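PDB 1NP6: molybdopterin-guanine dinucleotide biosynthesis protein B, which binds GTP, hydrolyses it weakly, and may act as an adapter for efficient biosynthesis and use of the molybdopterin guanine dinucleotide cofactor. Local coordinates for residues I6-F11 / I104-F109; I27-A32 / D157-A162; G34-L39 / K100-L105. All coordinates share one frame; numbering follows the deposited sequence.

Interaction 1 of 3, residues I6-F11 / I104-F109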
loop_
_atom_site.group_PDB
_atom_site.type_symbol
_atom_site.label_atom_id
_atom_site.label_comp_id
_atom_site.label_asym_id
_atom_site.label_seq_id
_atom_site.Cartn_x
_atom_site.Cartn_y
_atom_site.Cartn_z
ATOM N N ILE B 6 -2.137 -14.894 12.437
ATOM C CA ILE B 6 -3.579 -14.637 12.510
ATOM C C ILE B 6 -4.424 -15.320 11.418
ATOM O O ILE B 6 -3.969 -15.498 10.288
ATOM C CB ILE B 6 -3.898 -13.099 12.642
ATOM C CG1 ILE B 6 -3.690 -12.353 11.319
ATOM C CG2 ILE B 6 -3.085 -12.464 13.762
ATOM C CD1 ILE B 6 -4.312 -10.968 11.320
ATOM N N PRO B 7 -5.656 -15.696 11.772
ATOM C CA PRO B 7 -6.543 -16.426 10.859
ATOM C C PRO B 7 -6.920 -15.659 9.593
ATOM O O PRO B 7 -7.251 -14.460 9.643
ATOM C CB PRO B 7 -7.800 -16.667 11.707
ATOM C CG PRO B 7 -7.371 -16.493 13.106
ATOM C CD PRO B 7 -6.295 -15.455 13.081
ATOM N N LEU B 8 -6.851 -16.375 8.470
ATOM C CA LEU B 8 -7.371 -15.949 7.175
ATOM C C LEU B 8 -8.720 -16.649 6.889
ATOM O O LEU B 8 -8.856 -17.865 7.069
ATOM C CB LEU B 8 -6.353 -16.308 6.078
ATOM C CG LEU B 8 -5.371 -15.264 5.525
ATOM C CD1 LEU B 8 -4.463 -14.691 6.607
ATOM C CD2 LEU B 8 -4.538 -15.843 4.378
ATOM N N LEU B 9 -9.720 -15.894 6.439
ATOM C CA LEU B 9 -11.044 -16.460 6.148
ATOM C C LEU B 9 -11.622 -15.921 4.835
ATOM O O LEU B 9 -11.823 -14.708 4.684
ATOM C CB LEU B 9 -12.024 -16.170 7.306
ATOM C CG LEU B 9 -13.476 -16.654 7.144
ATOM C CD1 LEU B 9 -13.590 -18.195 7.195
ATOM C CD2 LEU B 9 -14.369 -16.015 8.206
ATOM N N ALA B 10 -11.901 -16.813 3.889
ATOM C CA ALA B 10 -12.455 -16.391 2.601
ATOM C C ALA B 10 -13.980 -16.476 2.563
ATOM O O ALA B 10 -14.582 -17.322 3.223
ATOM C CB ALA B 10 -11.861 -17.215 1.460
ATOM N N PHE B 11 -14.578 -15.599 1.764
ATOM C CA PHE B 11 -15.987 -15.649 1.419
ATOM C C PHE B 11 -16.098 -15.896 -0.076
ATOM O O PHE B 11 -15.522 -15.158 -0.879
ATOM C CB PHE B 11 -16.691 -14.335 1.814
ATOM C CG PHE B 11 -17.106 -14.300 3.265
ATOM C CD1 PHE B 11 -16.192 -13.965 4.246
ATOM C CD2 PHE B 11 -18.388 -14.668 3.647
ATOM C CE1 PHE B 11 -16.546 -13.980 5.583
ATOM C CE2 PHE B 11 -18.753 -14.676 4.988
ATOM C CZ PHE B 11 -17.835 -14.327 5.952
ATOM N N ILE B 104 -8.076 -11.662 8.969
ATOM C CA ILE B 104 -8.037 -11.145 7.607
ATOM C C ILE B 104 -9.088 -11.826 6.736
ATOM O O ILE B 104 -9.052 -13.047 6.548
ATOM C CB ILE B 104 -6.603 -11.298 7.018
ATOM C CG1 ILE B 104 -5.594 -10.448 7.804
ATOM C CG2 ILE B 104 -6.565 -10.926 5.553
ATOM C CD1 ILE B 104 -4.103 -10.856 7.576
ATOM N N LEU B 105 -10.018 -11.031 6.193
ATOM C CA LEU B 105 -11.033 -11.524 5.263
ATOM C C LEU B 105 -10.499 -11.515 3.825
ATOM O O LEU B 105 -9.766 -10.598 3.461
ATOM C CB LEU B 105 -12.320 -10.688 5.348
ATOM C CG LEU B 105 -12.930 -10.581 6.756
ATOM C CD1 LEU B 105 -13.921 -9.405 6.890
ATOM C CD2 LEU B 105 -13.608 -11.899 7.140
ATOM N N VAL B 106 -10.896 -12.513 3.024
ATOM C CA VAL B 106 -10.390 -12.677 1.642
ATOM C C VAL B 106 -11.514 -12.861 0.633
ATOM O O VAL B 106 -12.409 -13.689 0.839
ATOM C CB VAL B 106 -9.399 -13.875 1.541
ATOM C CG1 VAL B 106 -8.798 -13.975 0.112
ATOM C CG2 VAL B 106 -8.317 -13.748 2.595
ATOM N N GLU B 107 -11.468 -12.097 -0.462
ATOM C CA GLU B 107 -12.558 -12.058 -1.448
ATOM C C GLU B 107 -12.142 -11.764 -2.917
ATOM O O GLU B 107 -11.259 -10.947 -3.175
ATOM C CB GLU B 107 -13.570 -10.997 -0.991
ATOM C CG GLU B 107 -14.505 -10.518 -2.074
ATOM C CD GLU B 107 -15.062 -9.154 -1.775
ATOM O OE1 GLU B 107 -14.266 -8.240 -1.471
ATOM O OE2 GLU B 107 -16.299 -9.009 -1.831
ATOM N N GLY B 108 -12.796 -12.430 -3.872
ATOM C CA GLY B 108 -12.685 -12.088 -5.289
ATOM C C GLY B 108 -11.629 -12.826 -6.107
ATOM O O GLY B 108 -11.524 -12.621 -7.325
ATOM N N PHE B 109 -10.853 -13.679 -5.445
ATOM C CA PHE B 109 -9.807 -14.471 -6.108
ATOM C C PHE B 109 -10.359 -15.768 -6.714
ATOM O O PHE B 109 -11.214 -16.432 -6.118
ATOM C CB PHE B 109 -8.669 -14.795 -5.129
ATOM C CG PHE B 109 -7.846 -13.583 -4.716
ATOM C CD1 PHE B 109 -8.246 -12.780 -3.644
ATOM C CD2 PHE B 109 -6.673 -13.250 -5.396
ATOM C CE1 PHE B 109 -7.506 -11.653 -3.270
ATOM C CE2 PHE B 109 -5.917 -12.131 -5.025
ATOM C CZ PHE B 109 -6.334 -11.332 -3.959
HETATM O O HOH W 1 -14.141 -15.028 -3.126
#
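Strands 8-11 and 104-107 are neighbours in the six-stranded parallel sheet, 103-107 lying one strand in from the 37-42 edge, and Leu8 lies beside Ile104, Leu9 beside Leu105 and Ala10 beside Val106. Four backbone bonds join them. Ile104 N gives its hydrogen to Pro7 O at 3.0 Å, a bond that suits proline, which offers a carbonyl but no N-H. Leu9 N then reaches Ile104 O, and Phe11 N reaches Val106 O, each close to the line of the C=O bond. The remaining bond, Val106 N to Leu9 O at 2.9 Å, is more bent (144° at the hydrogen), and its donor stands above the carbonyl plane.

On one face, Ile104 carries most of the packing. Its CG1 sits anti to the carbonyl carbon (chi1 -64°), and its CD1 meets Ile6 CD1 at 3.8 Å, the two side chains crossing at about a right angle. Leu8 runs alongside Ile104, with CD1 4.0 Å from Ile104 CD1. The single methyl of Ala10 fits where Ala10 CA and Val106 CA are only 4.4 Å apart, the shortest spacing of the three bridged pairs. Helix 89-95 packs over Leu8, Ile104 and Val106. The other face is turned to helix 19-32, where Leu105 CD2 meets the edge of the Phe11 ring at CE1, 3.9 Å away. Where strand 104-107 ends, a water gives a hydrogen to Phe11 O and accepts one from Gly108 N, while Glu107 touches Thr20 of the inferred GTP site. Adjacent parallel strands of aliphatic residues, sandwiched between helices, are typical of the P-loop NTPase core.

Interaction 2 of 3, residues I27-A32 / D157-A162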
loop_
_atom_site.group_PDB
_atom_site.type_symbol
_atom_site.label_atom_id
_atom_site.label_comp_id
_atom_site.label_asym_id
_atom_site.label_seq_id
_atom_site.Cartn_x
_atom_site.Cartn_y
_atom_site.Cartn_z
ATOM N N ILE B 27 -18.347 -6.470 8.268
ATOM C CA ILE B 27 -17.149 -5.806 8.781
ATOM C C ILE B 27 -17.474 -4.806 9.925
ATOM O O ILE B 27 -16.854 -4.861 10.989
ATOM C CB ILE B 27 -16.316 -5.173 7.623
ATOM C CG1 ILE B 27 -15.578 -6.279 6.829
ATOM C CG2 ILE B 27 -15.290 -4.156 8.146
ATOM C CD1 ILE B 27 -15.086 -5.845 5.433
ATOM N N PRO B 28 -18.445 -3.919 9.731
ATOM C CA PRO B 28 -18.889 -3.047 10.839
ATOM C C PRO B 28 -19.314 -3.830 12.075
ATOM O O PRO B 28 -18.930 -3.445 13.183
ATOM C CB PRO B 28 -20.092 -2.281 10.243
ATOM C CG PRO B 28 -19.864 -2.288 8.766
ATOM C CD PRO B 28 -19.153 -3.620 8.467
ATOM N N ALA B 29 -20.088 -4.908 11.875
ATOM C CA ALA B 29 -20.571 -5.754 12.940
ATOM C C ALA B 29 -19.430 -6.417 13.711
ATOM O O ALA B 29 -19.475 -6.525 14.939
ATOM C CB ALA B 29 -21.518 -6.791 12.393
ATOM N N LEU B 30 -18.405 -6.860 12.992
ATOM C CA LEU B 30 -17.209 -7.380 13.647
ATOM C C LEU B 30 -16.502 -6.285 14.468
ATOM O O LEU B 30 -16.120 -6.508 15.619
ATOM C CB LEU B 30 -16.253 -8.008 12.615
ATOM C CG LEU B 30 -16.722 -9.311 11.936
ATOM C CD1 LEU B 30 -15.797 -9.713 10.782
ATOM C CD2 LEU B 30 -16.890 -10.468 12.934
ATOM N N CYS B 31 -16.330 -5.109 13.858
ATOM C CA CYS B 31 -15.652 -3.989 14.492
ATOM C C CYS B 31 -16.371 -3.569 15.783
ATOM O O CYS B 31 -15.729 -3.161 16.756
ATOM C CB CYS B 31 -15.581 -2.797 13.533
ATOM S SG CYS B 31 -14.309 -2.897 12.263
ATOM N N ALA B 32 -17.697 -3.691 15.789
ATOM C CA ALA B 32 -18.505 -3.353 16.971
ATOM C C ALA B 32 -18.198 -4.248 18.174
ATOM O O ALA B 32 -18.322 -3.806 19.312
ATOM C CB ALA B 32 -19.984 -3.404 16.644
ATOM N N ASP B 157 -29.103 -12.981 8.426
ATOM C CA ASP B 157 -28.836 -12.796 9.865
ATOM C C ASP B 157 -27.360 -12.415 10.096
ATOM O O ASP B 157 -26.543 -13.257 10.490
ATOM C CB ASP B 157 -29.209 -14.076 10.642
ATOM C CG ASP B 157 -29.165 -13.905 12.181
ATOM O OD1 ASP B 157 -28.667 -12.888 12.714
ATOM O OD2 ASP B 157 -29.615 -14.772 12.952
ATOM N N VAL B 158 -27.044 -11.139 9.872
ATOM C CA VAL B 158 -25.685 -10.598 9.987
ATOM C C VAL B 158 -25.046 -10.722 11.382
ATOM O O VAL B 158 -23.859 -11.085 11.493
ATOM C CB VAL B 158 -25.606 -9.129 9.476
ATOM C CG1 VAL B 158 -24.187 -8.571 9.598
ATOM C CG2 VAL B 158 -26.088 -9.031 8.033
ATOM N N GLU B 159 -25.804 -10.408 12.437
ATOM C CA GLU B 159 -25.303 -10.617 13.805
ATOM C C GLU B 159 -25.024 -12.095 14.123
ATOM O O GLU B 159 -24.067 -12.414 14.836
ATOM C CB GLU B 159 -26.244 -10.017 14.867
ATOM C CG GLU B 159 -26.493 -8.518 14.732
ATOM C CD GLU B 159 -25.247 -7.674 14.970
ATOM O OE1 GLU B 159 -24.418 -8.042 15.837
ATOM O OE2 GLU B 159 -25.098 -6.639 14.280
ATOM N N GLY B 160 -25.868 -12.982 13.608
ATOM C CA GLY B 160 -25.678 -14.411 13.763
ATOM C C GLY B 160 -24.391 -14.858 13.079
ATOM O O GLY B 160 -23.641 -15.669 13.636
ATOM N N LEU B 161 -24.151 -14.312 11.885
ATOM C CA LEU B 161 -22.925 -14.552 11.111
ATOM C C LEU B 161 -21.677 -14.052 11.859
ATOM O O LEU B 161 -20.663 -14.748 11.927
ATOM C CB LEU B 161 -23.048 -13.909 9.716
ATOM C CG LEU B 161 -21.917 -14.113 8.694
ATOM C CD1 LEU B 161 -21.549 -15.597 8.536
ATOM C CD2 LEU B 161 -22.303 -13.511 7.352
ATOM N N ALA B 162 -21.762 -12.857 12.442
ATOM C CA ALA B 162 -20.679 -12.309 13.250
ATOM C C ALA B 162 -20.383 -13.183 14.484
ATOM O O ALA B 162 -19.230 -13.318 14.881
ATOM C CB ALA B 162 -20.986 -10.838 13.669
HETATM O O HOH W 2 -21.781 -7.180 16.126
#
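Leu30 CG stands anti to its carbonyl carbon (chi1 -69°), and of its two methyls it is CD2 that comes within 4.2 Å of Ala162 CB. Glu159 starts in a similar way but bends at chi2 (-66°), and its OE2 lies 4.0 Å from Ala29 CB. The rest of the contact is made by small apolar groups. Ala29 CB points at the partner helix and meets both Ala162 CB and Val158 CG1 at 4.3 Å; with only a methyl on Ala29 and on Ala162 the helices can come close, Leu30 CA and Ala162 CA being 6.0 Å apart. Helices 19-32 and 158-170 thus pack against each other on one flank of the parallel sheet, their short segments inclined at 57°. Leu30 also reaches Leu103 of the sheet. The polar link is indirect: a water donates to Ala29 O at 2.7 Å and to Glu159 OE1 at 2.8 Å, and the same carboxylate forms a salt bridge with Arg33. Asp157 is the N-cap of the second helix, its OD1 accepting from Gly160 N at 2.9 Å from above the carboxylate plane, and a side chain on Gly160 would run into Asp157 OD2.

Interaction 3 of 3, residues G34-L39 / K100-L105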
loop_
_atom_site.group_PDB
_atom_site.type_symbol
_atom_site.label_atom_id
_atom_site.label_comp_id
_atom_site.label_asym_id
_atom_site.label_seq_id
_atom_site.Cartn_x
_atom_site.Cartn_y
_atom_site.Cartn_z
ATOM N N GLY B 34 -15.237 -5.370 18.798
ATOM C CA GLY B 34 -13.831 -5.075 19.061
ATOM C C GLY B 34 -12.847 -5.865 18.186
ATOM O O GLY B 34 -11.637 -5.806 18.393
ATOM N N ILE B 35 -13.364 -6.626 17.229
ATOM C CA ILE B 35 -12.514 -7.314 16.249
ATOM C C ILE B 35 -11.925 -6.288 15.280
ATOM O O ILE B 35 -12.640 -5.420 14.793
ATOM C CB ILE B 35 -13.320 -8.387 15.470
ATOM C CG1 ILE B 35 -13.676 -9.562 16.387
ATOM C CG2 ILE B 35 -12.538 -8.868 14.215
ATOM C CD1 ILE B 35 -15.086 -10.046 16.219
ATOM N N ARG B 36 -10.623 -6.368 15.010
ATOM C CA ARG B 36 -10.027 -5.459 14.042
ATOM C C ARG B 36 -9.721 -6.246 12.769
ATOM O O ARG B 36 -8.706 -6.933 12.713
ATOM C CB ARG B 36 -8.780 -4.771 14.609
ATOM C CG ARG B 36 -8.974 -4.114 15.995
ATOM C CD ARG B 36 -7.660 -3.858 16.769
ATOM N NE ARG B 36 -7.008 -5.095 17.210
ATOM C CZ ARG B 36 -5.742 -5.201 17.621
ATOM N NH1 ARG B 36 -4.934 -4.138 17.652
ATOM N NH2 ARG B 36 -5.275 -6.389 18.003
ATOM N N PRO B 37 -10.615 -6.181 11.774
ATOM C CA PRO B 37 -10.451 -6.956 10.534
ATOM C C PRO B 37 -9.526 -6.324 9.485
ATOM O O PRO B 37 -9.495 -5.107 9.298
ATOM C CB PRO B 37 -11.881 -7.047 9.985
ATOM C CG PRO B 37 -12.570 -5.756 10.472
ATOM C CD PRO B 37 -11.864 -5.379 11.768
ATOM N N GLY B 38 -8.760 -7.174 8.812
ATOM C CA GLY B 38 -8.134 -6.820 7.541
ATOM C C GLY B 38 -8.951 -7.387 6.384
ATOM O O GLY B 38 -9.785 -8.292 6.573
ATOM N N LEU B 39 -8.685 -6.874 5.183
ATOM C CA LEU B 39 -9.344 -7.303 3.958
ATOM C C LEU B 39 -8.356 -7.395 2.784
ATOM O O LEU B 39 -7.597 -6.448 2.520
ATOM C CB LEU B 39 -10.454 -6.332 3.561
ATOM C CG LEU B 39 -11.244 -6.665 2.272
ATOM C CD1 LEU B 39 -12.073 -7.938 2.409
ATOM C CD2 LEU B 39 -12.159 -5.511 1.905
ATOM N N LYS B 100 -1.593 -5.267 14.555
ATOM C CA LYS B 100 -2.780 -4.434 14.806
ATOM C C LYS B 100 -4.070 -5.046 14.230
ATOM O O LYS B 100 -5.081 -4.348 14.086
ATOM C CB LYS B 100 -2.596 -3.032 14.209
ATOM C CG LYS B 100 -1.354 -2.274 14.629
ATOM C CD LYS B 100 -1.037 -1.177 13.607
ATOM C CE LYS B 100 -0.856 0.188 14.261
ATOM N NZ LYS B 100 0.459 0.810 13.923
ATOM N N LEU B 101 -4.028 -6.331 13.873
ATOM C CA LEU B 101 -5.185 -7.020 13.275
ATOM C C LEU B 101 -5.463 -8.331 13.990
ATOM O O LEU B 101 -4.548 -8.946 14.538
ATOM C CB LEU B 101 -4.962 -7.300 11.775
ATOM C CG LEU B 101 -4.807 -6.153 10.758
ATOM C CD1 LEU B 101 -4.438 -6.717 9.387
ATOM C CD2 LEU B 101 -6.052 -5.223 10.630
ATOM N N ASP B 102 -6.718 -8.770 13.949
ATOM C CA ASP B 102 -7.149 -10.035 14.561
ATOM C C ASP B 102 -7.565 -11.111 13.560
ATOM O O ASP B 102 -7.617 -12.287 13.905
ATOM C CB ASP B 102 -8.333 -9.775 15.497
ATOM C CG ASP B 102 -8.017 -8.742 16.560
ATOM O OD1 ASP B 102 -7.015 -8.923 17.277
ATOM O OD2 ASP B 102 -8.706 -7.713 16.753
ATOM N N LEU B 103 -7.877 -10.693 12.332
ATOM C CA LEU B 103 -8.572 -11.512 11.347
ATOM C C LEU B 103 -8.430 -10.872 9.977
ATOM O O LEU B 103 -8.659 -9.680 9.832
ATOM C CB LEU B 103 -10.071 -11.582 11.683
ATOM C CG LEU B 103 -11.020 -12.214 10.666
ATOM C CD1 LEU B 103 -10.989 -13.758 10.779
ATOM C CD2 LEU B 103 -12.431 -11.686 10.842
ATOM N N ILE B 104 -8.076 -11.662 8.969
ATOM C CA ILE B 104 -8.037 -11.145 7.607
ATOM C C ILE B 104 -9.088 -11.826 6.736
ATOM O O ILE B 104 -9.052 -13.047 6.548
ATOM C CB ILE B 104 -6.603 -11.298 7.018
ATOM C CG1 ILE B 104 -5.594 -10.448 7.804
ATOM C CG2 ILE B 104 -6.565 -10.926 5.553
ATOM C CD1 ILE B 104 -4.103 -10.856 7.576
ATOM N N LEU B 105 -10.018 -11.031 6.193
ATOM C CA LEU B 105 -11.033 -11.524 5.263
ATOM C C LEU B 105 -10.499 -11.515 3.825
ATOM O O LEU B 105 -9.766 -10.598 3.461
ATOM C CB LEU B 105 -12.320 -10.688 5.348
ATOM C CG LEU B 105 -12.930 -10.581 6.756
ATOM C CD1 LEU B 105 -13.921 -9.405 6.890
ATOM C CD2 LEU B 105 -13.608 -11.899 7.140
#
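Gly38 and Leu39 pair with Ile104 and Leu105 in the close-packed part of this contact, whereas Arg36 and Asp102 meet at its exposed end. In the buried part Gly38 N bonds to Leu103 O at 2.7 Å and Leu105 N to Gly38 O at 2.8 Å. A CB on Gly38 would press on Leu101 CD1 and Ile104 CG1, which suits glycine to the place. On the other face Leu39 CD1 packs on Leu105 CB at 4.0 Å. Leu103 N, though buried, has no partner. The exposed end is held by a salt bridge together with backbone bonds. Arg36 CG lies anti to its carbonyl carbon (chi1 -50°) and the chain bends at chi3; NE reaches Asp102 OD2 and NH2 reaches OD1, both at 3.2 Å, the guanidinium and carboxylate planes 47° apart. Asp102 OD2 also accepts from Arg36 N at 2.9 Å through its anti lone pair, while Asp102 N returns a bond to Arg36 O. An alanine in place of Asp102 would probably leave the Arg36 guanidinium and backbone N without these acceptors, and the arginine side chain freer to turn. With three bonds from Arg36, the Asp102 carboxylate is engaged here although it belongs to a predicted GTP site.

Overall arrangement
Strand 103-107 is common to interactions 1 and 3, which pair it with strand 8-12 on one side and strand 37-42 on the other. Interaction 1 is buried near the centre of the chain and joins strands by backbone bonds and aliphatic packing; interaction 3 repeats that backbone pattern but ends in a charged pair toward the surface, and its outer strand pairs with a strand of the second subunit, continuing the sheet across the dimer. Interaction 2 lies in the helix layer flanking the sheet, farther from the centre but still largely buried, joining two helices through small apolar groups and a water. Ile27 links it to both others by packing on Leu105, and Leu30 meets Leu103.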